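Local coordinates for tyrosine specific protein phosphatase, putative (Trypanosoma brucei, PDB 3M4U), which probably acts as a protein tyrosine phosphatase, dephosphorylates the nucleolar protein NOPP44/46 and serves as a life cycle switch, at residues E24-P34 and Y260-F271; A168-P176 and A207-V215. One frame throughout, in Å; residues are numbered along the deposited sequence.

Interaction 1 of 2, residues E24-P34 and Y260-F271; sequences EFVQLQRQENP and YSIVAAMKQKRF
Tyr260 carries its ring trans to its own backbone N (chi1 -176°), while Leu28 CG points away from its own carbonyl carbon (chi1 -73°), and the two side chains run alongside in opposite senses. Leu28 CD2 thereby comes over one face of the ring, 3.6 Å from the Tyr260 ring centroid, a CH-pi contact shifted toward the rim. The leucine is a knob in the hole formed by Tyr260, Val263, Ala264 and Lys267. Beyond it, the Gln31 amide lies over Ala264: its NE2 donates an almost straight bond to Ala264 O (2.9 Å) and another to Glu32 OE2 (3.0 Å), whose anti lone pair is used. Held by both, and with both acceptors close to its plane, the Gln31 amide has its rotation fixed. Ala264 O keeps its helical bond from Gln268 N, which arrives from the opposite face of the carbonyl plane. Lys267 stretches out until a bend at chi4 directs NZ to Gln29 OE1 (2.7 Å); Met273 O and Val274 O also accept from this ammonium. Past the helix ends, Pro34 CG packs against Phe271 CZ at 3.3 Å, and Glu32 O meets that ring at its edge. The helices run nearly parallel, crossing at -22°, and Tyr280 of helix 277-290 touches Leu28, Tyr260 and Val263, while Ile262 and Met266 face helix 234-250.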
# COMPACT_ATOMS: atom_id res chain seq x y z
N GLU A 24 16.59 11.18 -11.22
CA GLU A 24 15.33 11.61 -10.62
C GLU A 24 15.17 10.99 -9.24
O GLU A 24 14.79 11.66 -8.28
CB GLU A 24 14.14 11.23 -11.50
CG GLU A 24 13.89 12.16 -12.68
CD GLU A 24 12.55 11.91 -13.33
OE1 GLU A 24 12.01 10.79 -13.15
OE2 GLU A 24 12.03 12.82 -14.02
N PHE A 25 15.45 9.69 -9.14
CA PHE A 25 15.22 8.96 -7.90
C PHE A 25 16.17 9.42 -6.79
O PHE A 25 15.74 9.64 -5.65
CB PHE A 25 15.30 7.45 -8.11
CG PHE A 25 14.74 6.66 -6.97
CD1 PHE A 25 13.39 6.77 -6.64
CD2 PHE A 25 15.55 5.83 -6.20
CE1 PHE A 25 12.86 6.05 -5.57
CE2 PHE A 25 15.03 5.11 -5.12
CZ PHE A 25 13.68 5.22 -4.80
N VAL A 26 17.45 9.56 -7.13
CA VAL A 26 18.42 10.13 -6.20
C VAL A 26 17.90 11.44 -5.60
O VAL A 26 17.95 11.65 -4.38
CB VAL A 26 19.79 10.38 -6.89
CG1 VAL A 26 20.73 11.16 -5.98
CG2 VAL A 26 20.42 9.06 -7.35
N GLN A 27 17.39 12.31 -6.46
CA GLN A 27 16.83 13.58 -5.99
C GLN A 27 15.63 13.34 -5.07
O GLN A 27 15.52 13.99 -4.01
CB GLN A 27 16.44 14.47 -7.17
CG GLN A 27 15.76 15.80 -6.78
CD GLN A 27 15.59 16.77 -7.96
OE1 GLN A 27 14.50 17.32 -8.17
NE2 GLN A 27 16.65 16.99 -8.73
N LEU A 28 14.75 12.43 -5.47
CA LEU A 28 13.57 12.11 -4.67
C LEU A 28 13.98 11.53 -3.30
O LEU A 28 13.32 11.78 -2.29
CB LEU A 28 12.63 11.16 -5.42
CG LEU A 28 11.80 11.72 -6.59
CD1 LEU A 28 11.24 10.62 -7.46
CD2 LEU A 28 10.69 12.61 -6.08
N GLN A 29 15.08 10.77 -3.26
CA GLN A 29 15.49 10.16 -2.01
C GLN A 29 15.99 11.19 -0.98
O GLN A 29 15.72 11.07 0.22
CB GLN A 29 16.54 9.07 -2.25
CG GLN A 29 15.97 7.78 -2.87
CD GLN A 29 14.89 7.10 -1.99
OE1 GLN A 29 13.86 7.70 -1.67
NE2 GLN A 29 15.13 5.84 -1.63
N ARG A 30 16.68 12.21 -1.46
CA ARG A 30 17.21 13.23 -0.55
C ARG A 30 16.18 14.33 -0.30
O ARG A 30 16.39 15.21 0.53
CB ARG A 30 18.53 13.82 -1.06
CG ARG A 30 18.45 14.49 -2.44
CD ARG A 30 19.83 14.58 -3.06
NE ARG A 30 20.55 13.32 -2.88
CZ ARG A 30 21.87 13.18 -2.97
NH1 ARG A 30 22.64 14.23 -3.24
NH2 ARG A 30 22.43 11.99 -2.78
N GLN A 31 15.06 14.26 -1.01
CA GLN A 31 14.01 15.24 -0.83
C GLN A 31 13.64 15.41 0.64
O GLN A 31 13.55 16.54 1.15
CB GLN A 31 12.76 14.86 -1.61
CG GLN A 31 11.48 15.37 -0.96
CD GLN A 31 10.26 15.09 -1.79
OE1 GLN A 31 10.33 15.02 -3.02
NE2 GLN A 31 9.12 14.92 -1.12
N GLU A 32 13.43 14.29 1.33
CA GLU A 32 13.00 14.35 2.72
C GLU A 32 14.17 14.04 3.65
O GLU A 32 14.92 13.09 3.43
CB GLU A 32 11.82 13.38 2.99
CG GLU A 32 10.55 13.63 2.16
CD GLU A 32 9.73 14.82 2.66
OE1 GLU A 32 9.63 15.00 3.90
OE2 GLU A 32 9.18 15.57 1.82
N ASN A 33 14.33 14.86 4.68
CA ASN A 33 15.36 14.62 5.69
C ASN A 33 14.78 13.91 6.92
O ASN A 33 14.02 14.50 7.68
CB ASN A 33 16.02 15.93 6.10
CG ASN A 33 16.98 15.75 7.27
OD1 ASN A 33 17.60 14.69 7.44
ND2 ASN A 33 17.11 16.79 8.10
N PRO A 34 15.16 12.64 7.11
CA PRO A 34 14.51 11.83 8.15
C PRO A 34 14.58 12.54 9.49
O PRO A 34 13.56 12.65 10.18
CB PRO A 34 15.36 10.56 8.18
CG PRO A 34 16.09 10.52 6.88
CD PRO A 34 16.30 11.95 6.48
N TYR A 260 7.17 12.16 -11.40
CA TYR A 260 8.06 12.72 -10.40
C TYR A 260 7.32 13.36 -9.23
O TYR A 260 7.68 13.17 -8.06
CB TYR A 260 8.98 13.76 -11.03
CG TYR A 260 9.97 14.25 -10.02
CD1 TYR A 260 11.23 13.68 -9.93
CD2 TYR A 260 9.62 15.23 -9.10
CE1 TYR A 260 12.14 14.11 -8.99
CE2 TYR A 260 10.52 15.67 -8.15
CZ TYR A 260 11.78 15.10 -8.10
OH TYR A 260 12.67 15.53 -7.15
N SER A 261 6.30 14.15 -9.55
CA SER A 261 5.59 14.90 -8.52
C SER A 261 4.73 13.98 -7.67
O SER A 261 4.66 14.15 -6.45
CB SER A 261 4.71 15.98 -9.16
OG SER A 261 5.53 16.93 -9.82
N ILE A 262 4.08 13.02 -8.33
CA ILE A 262 3.26 12.06 -7.63
C ILE A 262 4.10 11.38 -6.57
O ILE A 262 3.66 11.23 -5.43
CB ILE A 262 2.69 11.02 -8.59
CG1 ILE A 262 1.56 11.62 -9.41
CG2 ILE A 262 2.18 9.81 -7.81
CD1 ILE A 262 1.10 10.73 -10.53
N VAL A 263 5.31 10.99 -6.94
CA VAL A 263 6.14 10.30 -5.98
C VAL A 263 6.63 11.27 -4.89
O VAL A 263 6.65 10.92 -3.71
CB VAL A 263 7.31 9.57 -6.65
CG1 VAL A 263 8.25 9.03 -5.59
CG2 VAL A 263 6.81 8.44 -7.51
N ALA A 264 6.99 12.49 -5.30
CA ALA A 264 7.42 13.53 -4.36
C ALA A 264 6.34 13.84 -3.33
O ALA A 264 6.62 14.00 -2.14
CB ALA A 264 7.79 14.81 -5.11
N ALA A 265 5.09 13.92 -3.79
CA ALA A 265 3.97 14.19 -2.91
C ALA A 265 3.77 13.03 -1.96
O ALA A 265 3.48 13.23 -0.78
CB ALA A 265 2.72 14.45 -3.71
N MET A 266 3.95 11.80 -2.46
CA MET A 266 3.83 10.62 -1.61
C MET A 266 4.90 10.59 -0.51
O MET A 266 4.60 10.35 0.66
CB MET A 266 3.84 9.31 -2.41
CG MET A 266 2.49 8.97 -3.04
SD MET A 266 2.43 7.31 -3.76
CE MET A 266 3.93 7.30 -4.75
N LYS A 267 6.14 10.86 -0.90
CA LYS A 267 7.24 10.84 0.06
C LYS A 267 7.06 11.91 1.14
O LYS A 267 7.49 11.74 2.28
CB LYS A 267 8.57 11.02 -0.66
CG LYS A 267 8.98 9.80 -1.45
CD LYS A 267 10.31 9.99 -2.14
CE LYS A 267 10.90 8.67 -2.60
NZ LYS A 267 11.18 7.76 -1.47
N GLN A 268 6.39 13.00 0.78
CA GLN A 268 6.09 14.08 1.71
C GLN A 268 5.05 13.65 2.75
O GLN A 268 5.07 14.12 3.90
CB GLN A 268 5.59 15.30 0.93
CG GLN A 268 5.69 16.61 1.69
CD GLN A 268 4.43 16.95 2.46
OE1 GLN A 268 3.33 16.51 2.10
NE2 GLN A 268 4.57 17.76 3.51
N LYS A 269 4.15 12.76 2.35
CA LYS A 269 3.06 12.34 3.22
C LYS A 269 3.41 11.16 4.13
O LYS A 269 2.85 10.99 5.21
CB LYS A 269 1.82 12.02 2.39
CG LYS A 269 1.36 13.16 1.53
CD LYS A 269 0.15 12.75 0.72
CE LYS A 269 -0.35 13.87 -0.15
NZ LYS A 269 -1.05 14.92 0.65
N ARG A 270 4.34 10.34 3.66
CA ARG A 270 4.79 9.17 4.40
C ARG A 270 6.22 8.88 3.99
O ARG A 270 6.48 8.39 2.88
CB ARG A 270 3.85 7.97 4.16
CG ARG A 270 4.24 6.71 4.94
CD ARG A 270 3.17 5.59 4.88
NE ARG A 270 3.71 4.31 5.36
CZ ARG A 270 3.83 3.96 6.65
NH1 ARG A 270 3.44 4.79 7.62
NH2 ARG A 270 4.34 2.77 6.97
N PHE A 271 7.16 9.20 4.87
CA PHE A 271 8.59 9.03 4.59
C PHE A 271 8.93 7.65 4.01
O PHE A 271 8.70 6.63 4.65
CB PHE A 271 9.43 9.28 5.85
CG PHE A 271 10.92 9.26 5.59
CD1 PHE A 271 11.58 10.39 5.14
CD2 PHE A 271 11.66 8.10 5.79
CE1 PHE A 271 12.95 10.37 4.89
CE2 PHE A 271 13.02 8.07 5.54
CZ PHE A 271 13.67 9.20 5.09
O HOH W 1 8.25 12.54 4.48

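Interaction 2 of 2, residues A168-P176 and A207-V215; sequences AELDIVRRP and ASFDELLSV
Arg174 and Glu211 meet at about a right angle, their guanidinium and carboxylate planes turned 63° from each other. The arginine, extended from CG to NE, presents an edge: NH2 lies 2.7 Å from Glu211 OE2 in a salt bridge that uses the anti lone pair of OE2. The N-H...O angle is a bent 138°, and NH2 to OE2 is the one direct link between the two charged groups. Water 2 accepts from Arg174 NH1 at 2.6 Å and is also weakly linked to the same carboxylate oxygen. A bend at chi2 (65°) folds the glutamate, and its aliphatic part serves the apolar side of the contact. Leu170 lies across the glutamate, with CD1 3.9 Å from Glu211 CB, and spreads its other branch, CD2, to Ala207 CB. Ile172 comes in obliquely, CD1 reaching Glu211 CG and, at 4.1 Å, Leu212 CD2. At the loop end, Ser208 OG donates to Leu170 O over 2.7 Å, tilted from the carbonyl plane, and is hydrogen-bonded to Ser205 OG as well. The bonded carbonyl lies just before the G1 beta bulge, in which Asp171 and Ile172 both face Asp167. Helix 206-217 thus packs beside strand 172-180 of the large mixed sheet, Tyr194 of the adjoining strand 187-194 touching Ile172, Ser208 and Leu212, while Phe209 and Leu213 face helix 234-250.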
# COMPACT_ATOMS: atom_id res chain seq x y z
N ALA A 168 -5.16 -18.28 -9.29
CA ALA A 168 -3.86 -18.92 -9.26
C ALA A 168 -2.84 -18.31 -10.23
O ALA A 168 -1.63 -18.30 -9.95
CB ALA A 168 -4.00 -20.43 -9.50
N GLU A 169 -3.32 -17.80 -11.36
CA GLU A 169 -2.38 -17.26 -12.35
C GLU A 169 -1.88 -15.87 -11.99
O GLU A 169 -0.71 -15.52 -12.23
CB GLU A 169 -2.99 -17.26 -13.76
CG GLU A 169 -3.29 -18.65 -14.29
CD GLU A 169 -3.35 -18.68 -15.81
OE1 GLU A 169 -3.17 -17.61 -16.44
OE2 GLU A 169 -3.55 -19.79 -16.36
N LEU A 170 -2.76 -15.07 -11.40
CA LEU A 170 -2.39 -13.72 -11.02
C LEU A 170 -1.83 -13.66 -9.59
O LEU A 170 -1.37 -12.61 -9.15
CB LEU A 170 -3.58 -12.77 -11.18
CG LEU A 170 -4.14 -12.64 -12.60
CD1 LEU A 170 -5.25 -11.61 -12.60
CD2 LEU A 170 -3.06 -12.29 -13.64
N ASP A 171 -1.85 -14.79 -8.89
CA ASP A 171 -1.39 -14.84 -7.50
C ASP A 171 -2.11 -13.82 -6.61
O ASP A 171 -1.48 -13.11 -5.81
CB ASP A 171 0.11 -14.63 -7.43
CG ASP A 171 0.87 -15.93 -7.29
OD1 ASP A 171 0.21 -16.98 -7.12
OD2 ASP A 171 2.12 -15.90 -7.33
N ILE A 172 -3.43 -13.77 -6.76
CA ILE A 172 -4.27 -12.84 -6.03
C ILE A 172 -5.39 -13.59 -5.32
O ILE A 172 -6.20 -14.27 -5.97
CB ILE A 172 -4.86 -11.77 -6.98
CG1 ILE A 172 -3.74 -10.90 -7.56
CG2 ILE A 172 -5.95 -10.93 -6.29
CD1 ILE A 172 -4.16 -9.94 -8.66
N VAL A 173 -5.42 -13.48 -4.00
CA VAL A 173 -6.51 -14.01 -3.18
C VAL A 173 -7.47 -12.89 -2.77
O VAL A 173 -7.04 -11.82 -2.35
CB VAL A 173 -5.99 -14.64 -1.88
CG1 VAL A 173 -7.10 -15.45 -1.20
CG2 VAL A 173 -4.77 -15.51 -2.17
N ARG A 174 -8.77 -13.14 -2.90
CA ARG A 174 -9.77 -12.22 -2.37
C ARG A 174 -10.40 -12.87 -1.13
O ARG A 174 -10.86 -14.02 -1.20
CB ARG A 174 -10.84 -11.90 -3.41
CG ARG A 174 -10.32 -11.26 -4.70
CD ARG A 174 -11.44 -11.12 -5.72
NE ARG A 174 -11.18 -10.07 -6.70
CZ ARG A 174 -10.36 -10.21 -7.73
NH1 ARG A 174 -9.71 -11.35 -7.91
NH2 ARG A 174 -10.18 -9.21 -8.57
N ARG A 175 -10.40 -12.15 -0.01
CA ARG A 175 -10.97 -12.64 1.23
C ARG A 175 -12.04 -11.70 1.78
O ARG A 175 -11.74 -10.69 2.41
CB ARG A 175 -9.89 -12.88 2.29
CG ARG A 175 -8.90 -13.99 1.93
CD ARG A 175 -7.88 -14.21 3.06
NE ARG A 175 -6.84 -15.19 2.72
CZ ARG A 175 -5.62 -14.89 2.28
NH1 ARG A 175 -4.74 -15.85 2.01
NH2 ARG A 175 -5.27 -13.62 2.12
N PRO A 176 -13.32 -12.01 1.51
CA PRO A 176 -14.35 -11.21 2.16
C PRO A 176 -14.39 -11.57 3.63
O PRO A 176 -14.46 -12.76 3.97
CB PRO A 176 -15.63 -11.62 1.44
CG PRO A 176 -15.16 -12.21 0.10
CD PRO A 176 -13.86 -12.88 0.45
N ALA A 207 0.10 -8.31 -15.56
CA ALA A 207 -1.34 -8.57 -15.53
C ALA A 207 -1.87 -8.54 -14.09
O ALA A 207 -2.96 -8.03 -13.84
CB ALA A 207 -1.67 -9.92 -16.22
N SER A 208 -1.09 -9.09 -13.16
CA SER A 208 -1.41 -8.98 -11.74
C SER A 208 -1.47 -7.50 -11.32
O SER A 208 -2.45 -7.04 -10.72
CB SER A 208 -0.38 -9.72 -10.89
OG SER A 208 -0.39 -11.11 -11.16
N PHE A 209 -0.42 -6.76 -11.68
CA PHE A 209 -0.34 -5.35 -11.31
C PHE A 209 -1.56 -4.60 -11.83
O PHE A 209 -2.16 -3.79 -11.11
CB PHE A 209 0.94 -4.73 -11.86
CG PHE A 209 1.30 -3.42 -11.21
CD1 PHE A 209 1.38 -3.31 -9.82
CD2 PHE A 209 1.56 -2.29 -11.99
CE1 PHE A 209 1.71 -2.10 -9.21
CE2 PHE A 209 1.90 -1.07 -11.38
CZ PHE A 209 1.97 -0.98 -9.99
N ASP A 210 -1.92 -4.89 -13.07
CA ASP A 210 -3.07 -4.26 -13.72
C ASP A 210 -4.38 -4.66 -13.07
O ASP A 210 -5.28 -3.84 -12.94
CB ASP A 210 -3.11 -4.63 -15.20
CG ASP A 210 -2.05 -3.91 -16.01
OD1 ASP A 210 -1.38 -3.00 -15.45
OD2 ASP A 210 -1.89 -4.26 -17.20
N GLU A 211 -4.52 -5.92 -12.68
CA GLU A 211 -5.72 -6.32 -11.98
C GLU A 211 -5.86 -5.51 -10.69
O GLU A 211 -6.94 -4.99 -10.38
CB GLU A 211 -5.72 -7.83 -11.70
CG GLU A 211 -6.93 -8.32 -10.90
CD GLU A 211 -8.26 -8.15 -11.63
OE1 GLU A 211 -8.27 -7.62 -12.77
OE2 GLU A 211 -9.30 -8.55 -11.06
N LEU A 212 -4.75 -5.34 -9.97
CA LEU A 212 -4.81 -4.59 -8.72
C LEU A 212 -5.30 -3.18 -8.97
O LEU A 212 -6.21 -2.69 -8.28
CB LEU A 212 -3.46 -4.55 -8.01
CG LEU A 212 -2.94 -5.90 -7.51
CD1 LEU A 212 -1.50 -5.76 -6.99
CD2 LEU A 212 -3.88 -6.46 -6.43
N LEU A 213 -4.69 -2.52 -9.95
CA LEU A 213 -5.06 -1.15 -10.27
C LEU A 213 -6.52 -1.10 -10.63
O LEU A 213 -7.22 -0.16 -10.27
CB LEU A 213 -4.20 -0.64 -11.42
CG LEU A 213 -2.76 -0.41 -10.99
CD1 LEU A 213 -1.79 -0.40 -12.18
CD2 LEU A 213 -2.65 0.89 -10.16
N SER A 214 -6.99 -2.14 -11.32
CA SER A 214 -8.38 -2.20 -11.77
C SER A 214 -9.32 -2.37 -10.57
O SER A 214 -10.38 -1.75 -10.49
CB SER A 214 -8.56 -3.34 -12.79
OG SER A 214 -9.93 -3.73 -12.89
N VAL A 215 -8.92 -3.23 -9.64
CA VAL A 215 -9.68 -3.43 -8.42
C VAL A 215 -9.79 -2.14 -7.61
O VAL A 215 -10.82 -1.87 -6.99
CB VAL A 215 -9.05 -4.50 -7.56
CG1 VAL A 215 -9.56 -4.39 -6.11
CG2 VAL A 215 -9.33 -5.87 -8.15
O HOH W 2 -8.36 -11.73 -10.06

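How the interactions relate
Interactions 1 and 2 lie on opposite sides of the chain's centre, their own centres about 27 Å apart and their nearest atoms about 10 Å apart, without touching. Along the chain, 24-34 comes first, then 168-176, 207-215 and 260-271, so both halves of interaction 2 fall between those of interaction 1. The first contact joins the N-terminal helix 14-31 to helix 258-269; the second sets helix 206-217 against the mixed sheet. Helices 234-250 and 277-290 bridge them, each touching side chains of both 207-215 and 260-271. Together the contacts tie the N-terminal helix and strand 172-180 of the mixed sheet to the helical part of the phosphatase domain.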